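Local coordinates for protein SnoaL-like polyketide cyclase (Agrobacterium tumefaciens str. C58, PDB 3EHC) that is of unknown function but belongs to the SnoaL-like polyketide cyclases and may cyclise a polyketide-type substrate, at residues L24-G36 / E107-D119. Residues are numbered along the deposited sequence; the frame is centred on the assembly and turned at random.
Sequences LGTFVDDNVEHNG and EQAKIRRVWSVLD. With SO4 (sulfate ion), chain H.
V28, E33 and H34 pair in parallel with I111, R113 and V114; between V28 and E33 the chain turns a corner at D30 and N31. I111 N gives its hydrogen to F27 O, and D29 N returns one to I111 O. Past the corner, E33 N bonds R112 O, V114 N bonds E33 O and N35 N bonds V114 O. R112 sits in a classic beta bulge with R113, both facing D105. Its chain bends at chi2 (47°), which brings the guanidinium back to the 24-36 side. There R112 NH1 makes a salt bridge with E33 OE1 at 3.3 Å, on its anti lone pair and close to the guanidinium plane. D29 OD1 accepts from N31 N in an Asx turn and forms a long, charge-only pair with R112 NE, well out of that plane. N31 O and R113 NH2 lie over opposite faces of the guanidinium. A sulfate, probably from the crystallisation liquor, accepts from R112 NE and NH2. K110 runs extended and drives NZ onto G25 O at 2.7 Å. N35 OD1 takes S116 N at 2.8 Å on a lone pair. V32 CG2 packs on I111 CG2 at 3.8 Å, and H34 CD2 touches V114 CG1 at 3.5 Å. Strand 32-34 is outermost in the chain's mixed sheet, consistent with the alpha+beta NTF2 fold. Helix 40-54 covers V28, V32 and H34, helix 5-17 packs on F27 and I111, and strand 96-107 flanks 110-118.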
loop_
_atom_site.group_PDB
_atom_site.type_symbol
_atom_site.label_atom_id
_atom_site.label_comp_id
_atom_site.label_asym_id
_atom_site.label_seq_id
_atom_site.Cartn_x
_atom_site.Cartn_y
_atom_site.Cartn_z
ATOM N N LEU B 24 -5.687 -9.138 -21.914
ATOM C CA LEU B 24 -5.713 -9.089 -20.439
ATOM C C LEU B 24 -5.722 -10.462 -19.762
ATOM O O LEU B 24 -5.056 -10.664 -18.744
ATOM C CB LEU B 24 -6.920 -8.272 -19.966
ATOM C CG LEU B 24 -7.053 -7.904 -18.489
ATOM C CD1 LEU B 24 -5.812 -7.186 -17.955
ATOM C CD2 LEU B 24 -8.295 -7.042 -18.340
ATOM N N GLY B 25 -6.471 -11.399 -20.324
ATOM C CA GLY B 25 -6.524 -12.763 -19.807
ATOM C C GLY B 25 -5.228 -13.570 -19.831
ATOM O O GLY B 25 -5.169 -14.633 -19.211
ATOM N N THR B 26 -4.205 -13.094 -20.549
ATOM C CA THR B 26 -2.845 -13.646 -20.450
ATOM C C THR B 26 -2.304 -13.472 -19.039
ATOM O O THR B 26 -1.586 -14.332 -18.540
ATOM C CB THR B 26 -1.884 -12.978 -21.480
ATOM O OG1 THR B 26 -2.163 -13.506 -22.781
ATOM C CG2 THR B 26 -0.395 -13.219 -21.152
ATOM N N PHE B 27 -2.688 -12.361 -18.398
ATOM C CA PHE B 27 -2.144 -11.926 -17.108
ATOM C C PHE B 27 -3.127 -12.015 -15.926
ATOM O O PHE B 27 -2.699 -12.013 -14.779
ATOM C CB PHE B 27 -1.683 -10.473 -17.240
ATOM C CG PHE B 27 -0.720 -10.231 -18.375
ATOM C CD1 PHE B 27 0.580 -10.695 -18.308
ATOM C CD2 PHE B 27 -1.114 -9.514 -19.499
ATOM C CE1 PHE B 27 1.465 -10.467 -19.339
ATOM C CE2 PHE B 27 -0.230 -9.286 -20.537
ATOM C CZ PHE B 27 1.062 -9.763 -20.454
ATOM N N VAL B 28 -4.431 -12.080 -16.197
ATOM C CA VAL B 28 -5.466 -11.977 -15.147
ATOM C C VAL B 28 -6.403 -13.194 -15.242
ATOM O O VAL B 28 -6.879 -13.522 -16.316
ATOM C CB VAL B 28 -6.249 -10.618 -15.245
ATOM C CG1 VAL B 28 -7.408 -10.524 -14.251
ATOM C CG2 VAL B 28 -5.295 -9.447 -15.012
ATOM N N ASP B 29 -6.609 -13.867 -14.106
ATOM C CA ASP B 29 -7.463 -15.051 -13.984
ATOM C C ASP B 29 -8.918 -14.732 -14.363
ATOM O O ASP B 29 -9.372 -13.580 -14.217
ATOM C CB ASP B 29 -7.394 -15.581 -12.546
ATOM C CG ASP B 29 -7.991 -16.982 -12.388
ATOM O OD1 ASP B 29 -9.206 -17.099 -12.072
ATOM O OD2 ASP B 29 -7.230 -17.977 -12.528
ATOM N N ASP B 30 -9.648 -15.735 -14.854
ATOM C CA ASP B 30 -11.074 -15.555 -15.202
ATOM C C ASP B 30 -11.914 -15.104 -13.999
ATOM O O ASP B 30 -12.888 -14.356 -14.140
ATOM C CB ASP B 30 -11.682 -16.844 -15.747
ATOM C CG ASP B 30 -11.211 -17.184 -17.149
ATOM O OD1 ASP B 30 -10.560 -16.351 -17.825
ATOM O OD2 ASP B 30 -11.519 -18.317 -17.572
ATOM N N ASN B 31 -11.522 -15.574 -12.817
ATOM C CA ASN B 31 -12.230 -15.310 -11.577
ATOM C C ASN B 31 -11.487 -14.369 -10.650
ATOM O O ASN B 31 -11.644 -14.449 -9.435
ATOM C CB ASN B 31 -12.477 -16.633 -10.851
ATOM C CG ASN B 31 -13.447 -17.502 -11.574
ATOM O OD1 ASN B 31 -14.515 -17.047 -11.973
ATOM N ND2 ASN B 31 -13.089 -18.760 -11.759
ATOM N N VAL B 32 -10.711 -13.454 -11.225
ATOM C CA VAL B 32 -10.008 -12.459 -10.453
ATOM C C VAL B 32 -10.957 -11.678 -9.504
ATOM O O VAL B 32 -12.118 -11.365 -9.843
ATOM C CB VAL B 32 -9.208 -11.502 -11.361
ATOM C CG1 VAL B 32 -10.140 -10.698 -12.256
ATOM C CG2 VAL B 32 -8.307 -10.581 -10.505
ATOM N N GLU B 33 -10.436 -11.413 -8.305
ATOM C CA GLU B 33 -11.061 -10.570 -7.292
ATOM C C GLU B 33 -10.190 -9.350 -7.051
ATOM O O GLU B 33 -8.980 -9.491 -6.926
ATOM C CB GLU B 33 -11.092 -11.318 -5.977
ATOM C CG GLU B 33 -12.373 -11.907 -5.601
ATOM C CD GLU B 33 -12.220 -12.787 -4.384
ATOM O OE1 GLU B 33 -11.682 -13.917 -4.538
ATOM O OE2 GLU B 33 -12.630 -12.329 -3.286
ATOM N N HIS B 34 -10.804 -8.162 -6.985
ATOM C CA HIS B 34 -10.093 -6.924 -6.704
ATOM C C HIS B 34 -10.756 -6.245 -5.522
ATOM O O HIS B 34 -11.943 -5.959 -5.580
ATOM C CB HIS B 34 -10.114 -5.972 -7.893
ATOM C CG HIS B 34 -9.190 -4.796 -7.737
ATOM N ND1 HIS B 34 -9.528 -3.670 -7.019
ATOM C CD2 HIS B 34 -7.939 -4.571 -8.212
ATOM C CE1 HIS B 34 -8.535 -2.802 -7.059
ATOM N NE2 HIS B 34 -7.549 -3.327 -7.768
ATOM N N ASN B 35 -9.977 -5.969 -4.471
ATOM C CA ASN B 35 -10.487 -5.412 -3.206
ATOM C C ASN B 35 -11.763 -6.070 -2.750
ATOM O O ASN B 35 -12.748 -5.402 -2.400
ATOM C CB ASN B 35 -10.663 -3.899 -3.287
ATOM C CG ASN B 35 -9.347 -3.185 -3.266
ATOM O OD1 ASN B 35 -8.315 -3.803 -3.067
ATOM N ND2 ASN B 35 -9.366 -1.896 -3.490
ATOM N N GLY B 36 -11.739 -7.394 -2.782
ATOM C CA GLY B 36 -12.866 -8.218 -2.372
ATOM C C GLY B 36 -14.074 -8.299 -3.301
ATOM O O GLY B 36 -15.052 -8.934 -2.955
ATOM N N GLU B 107 -1.970 -17.168 -9.314
ATOM C CA GLU B 107 -2.260 -18.600 -9.475
ATOM C C GLU B 107 -2.029 -18.988 -10.925
ATOM O O GLU B 107 -2.668 -18.454 -11.834
ATOM C CB GLU B 107 -3.696 -18.941 -9.078
ATOM C CG GLU B 107 -3.870 -19.168 -7.574
ATOM C CD GLU B 107 -5.284 -19.588 -7.194
ATOM O OE1 GLU B 107 -6.075 -19.949 -8.103
ATOM O OE2 GLU B 107 -5.593 -19.546 -5.981
ATOM N N GLN B 108 -1.096 -19.903 -11.136
ATOM C CA GLN B 108 -0.724 -20.325 -12.481
ATOM C C GLN B 108 -0.344 -19.171 -13.410
ATOM O O GLN B 108 -0.824 -19.117 -14.557
ATOM C CB GLN B 108 -1.841 -21.181 -13.085
ATOM C CG GLN B 108 -1.948 -22.525 -12.387
ATOM C CD GLN B 108 -3.352 -22.878 -12.049
ATOM O OE1 GLN B 108 -4.078 -23.428 -12.890
ATOM N NE2 GLN B 108 -3.763 -22.569 -10.802
ATOM N N ALA B 109 0.540 -18.293 -12.910
ATOM C CA ALA B 109 1.133 -17.173 -13.682
ATOM C C ALA B 109 0.141 -16.044 -14.027
ATOM O O ALA B 109 0.428 -15.195 -14.875
ATOM C CB ALA B 109 1.848 -17.687 -14.941
ATOM N N LYS B 110 -1.008 -16.026 -13.355
ATOM C CA LYS B 110 -2.022 -14.979 -13.554
ATOM C C LYS B 110 -2.510 -14.379 -12.218
ATOM O O LYS B 110 -2.602 -15.068 -11.199
ATOM C CB LYS B 110 -3.241 -15.545 -14.311
ATOM C CG LYS B 110 -2.972 -16.081 -15.706
ATOM C CD LYS B 110 -4.286 -16.447 -16.388
ATOM C CE LYS B 110 -4.075 -17.020 -17.775
ATOM N NZ LYS B 110 -5.381 -17.183 -18.467
ATOM N N ILE B 111 -2.830 -13.089 -12.250
ATOM C CA ILE B 111 -3.360 -12.378 -11.100
ATOM C C ILE B 111 -4.714 -12.941 -10.726
ATOM O O ILE B 111 -5.614 -12.975 -11.562
ATOM C CB ILE B 111 -3.540 -10.864 -11.396
ATOM C CG1 ILE B 111 -2.172 -10.166 -11.470
ATOM C CG2 ILE B 111 -4.484 -10.198 -10.357
ATOM C CD1 ILE B 111 -2.129 -9.030 -12.479
ATOM N N ARG B 112 -4.857 -13.357 -9.463
ATOM C CA ARG B 112 -6.073 -14.018 -8.973
ATOM C C ARG B 112 -6.793 -13.191 -7.906
ATOM O O ARG B 112 -8.026 -13.142 -7.853
ATOM C CB ARG B 112 -5.705 -15.414 -8.443
ATOM C CG ARG B 112 -6.836 -16.287 -7.915
ATOM C CD ARG B 112 -8.046 -16.341 -8.804
ATOM N NE ARG B 112 -9.101 -17.151 -8.195
ATOM C CZ ARG B 112 -10.025 -16.688 -7.348
ATOM N NH1 ARG B 112 -10.046 -15.414 -6.960
ATOM N NH2 ARG B 112 -10.941 -17.515 -6.862
ATOM N N ARG B 113 -6.021 -12.552 -7.034
ATOM C CA ARG B 113 -6.569 -11.657 -6.027
ATOM C C ARG B 113 -5.687 -10.407 -5.918
ATOM O O ARG B 113 -4.461 -10.486 -5.990
ATOM C CB ARG B 113 -6.626 -12.358 -4.680
ATOM C CG ARG B 113 -7.450 -13.604 -4.666
ATOM C CD ARG B 113 -7.356 -14.314 -3.343
ATOM N NE ARG B 113 -8.193 -15.507 -3.352
ATOM C CZ ARG B 113 -7.853 -16.669 -3.910
ATOM N NH1 ARG B 113 -6.673 -16.833 -4.515
ATOM N NH2 ARG B 113 -8.704 -17.684 -3.859
ATOM N N VAL B 114 -6.338 -9.252 -5.760
ATOM C CA VAL B 114 -5.651 -7.987 -5.657
ATOM C C VAL B 114 -6.163 -7.246 -4.425
ATOM O O VAL B 114 -7.357 -7.243 -4.137
ATOM C CB VAL B 114 -5.862 -7.142 -6.928
ATOM C CG1 VAL B 114 -4.953 -5.939 -6.924
ATOM C CG2 VAL B 114 -5.607 -8.004 -8.175
ATOM N N TRP B 115 -5.241 -6.640 -3.690
ATOM C CA TRP B 115 -5.592 -5.712 -2.614
ATOM C C TRP B 115 -4.832 -4.429 -2.857
ATOM O O TRP B 115 -3.611 -4.424 -2.793
ATOM C CB TRP B 115 -5.242 -6.312 -1.231
ATOM C CG TRP B 115 -6.024 -7.551 -0.871
ATOM C CD1 TRP B 115 -7.233 -7.591 -0.236
ATOM C CD2 TRP B 115 -5.642 -8.918 -1.100
ATOM N NE1 TRP B 115 -7.623 -8.893 -0.057
ATOM C CE2 TRP B 115 -6.668 -9.730 -0.573
ATOM C CE3 TRP B 115 -4.530 -9.542 -1.709
ATOM C CZ2 TRP B 115 -6.623 -11.152 -0.633
ATOM C CZ3 TRP B 115 -4.482 -10.961 -1.765
ATOM C CH2 TRP B 115 -5.524 -11.742 -1.222
ATOM N N SER B 116 -5.562 -3.347 -3.123
ATOM C CA SER B 116 -4.959 -2.083 -3.503
ATOM C C SER B 116 -5.403 -0.948 -2.578
ATOM O O SER B 116 -6.559 -0.883 -2.169
ATOM C CB SER B 116 -5.323 -1.772 -4.951
ATOM O OG SER B 116 -5.178 -0.393 -5.199
ATOM N N VAL B 117 -4.460 -0.073 -2.236
ATOM C CA VAL B 117 -4.732 1.172 -1.509
ATOM C C VAL B 117 -4.059 2.318 -2.273
ATOM O O VAL B 117 -2.869 2.246 -2.572
ATOM C CB VAL B 117 -4.250 1.089 -0.003
ATOM C CG1 VAL B 117 -4.515 2.349 0.686
ATOM C CG2 VAL B 117 -4.945 -0.049 0.743
ATOM N N LEU B 118 -4.833 3.361 -2.594
ATOM C CA LEU B 118 -4.326 4.601 -3.220
ATOM C C LEU B 118 -4.118 5.712 -2.176
ATOM O O LEU B 118 -4.825 5.762 -1.169
ATOM C CB LEU B 118 -5.307 5.090 -4.298
ATOM C CG LEU B 118 -5.389 4.245 -5.575
ATOM C CD1 LEU B 118 -6.780 4.353 -6.237
ATOM C CD2 LEU B 118 -4.318 4.661 -6.549
ATOM N N ASP B 119 -3.125 6.579 -2.406
ATOM C CA ASP B 119 -2.808 7.658 -1.486
ATOM C C ASP B 119 -3.689 8.888 -1.784
ATOM O O ASP B 119 -3.259 9.844 -2.448
ATOM C CB ASP B 119 -1.308 7.988 -1.540
ATOM C CG ASP B 119 -0.852 8.913 -0.403
ATOM O OD1 ASP B 119 -1.650 9.238 0.495
ATOM O OD2 ASP B 119 0.315 9.325 -0.426
HETATM S S SO4 H . -10.652 -20.602 -8.618
HETATM O O1 SO4 H . -10.023 -19.731 -9.612
HETATM O O2 SO4 H . -10.486 -22.009 -8.978
HETATM O O3 SO4 H . -12.080 -20.269 -8.514
HETATM O O4 SO4 H . -9.979 -20.434 -7.335
HETATM O O HOH W 1 0.566 -14.300 -17.429
HETATM O O HOH W 2 -8.021 -15.854 -17.752
HETATM O O HOH W 3 -11.418 -16.347 -3.251
HETATM O O HOH W 4 -7.787 0.925 -4.674
HETATM O O HOH W 5 -9.425 -9.469 -3.373
#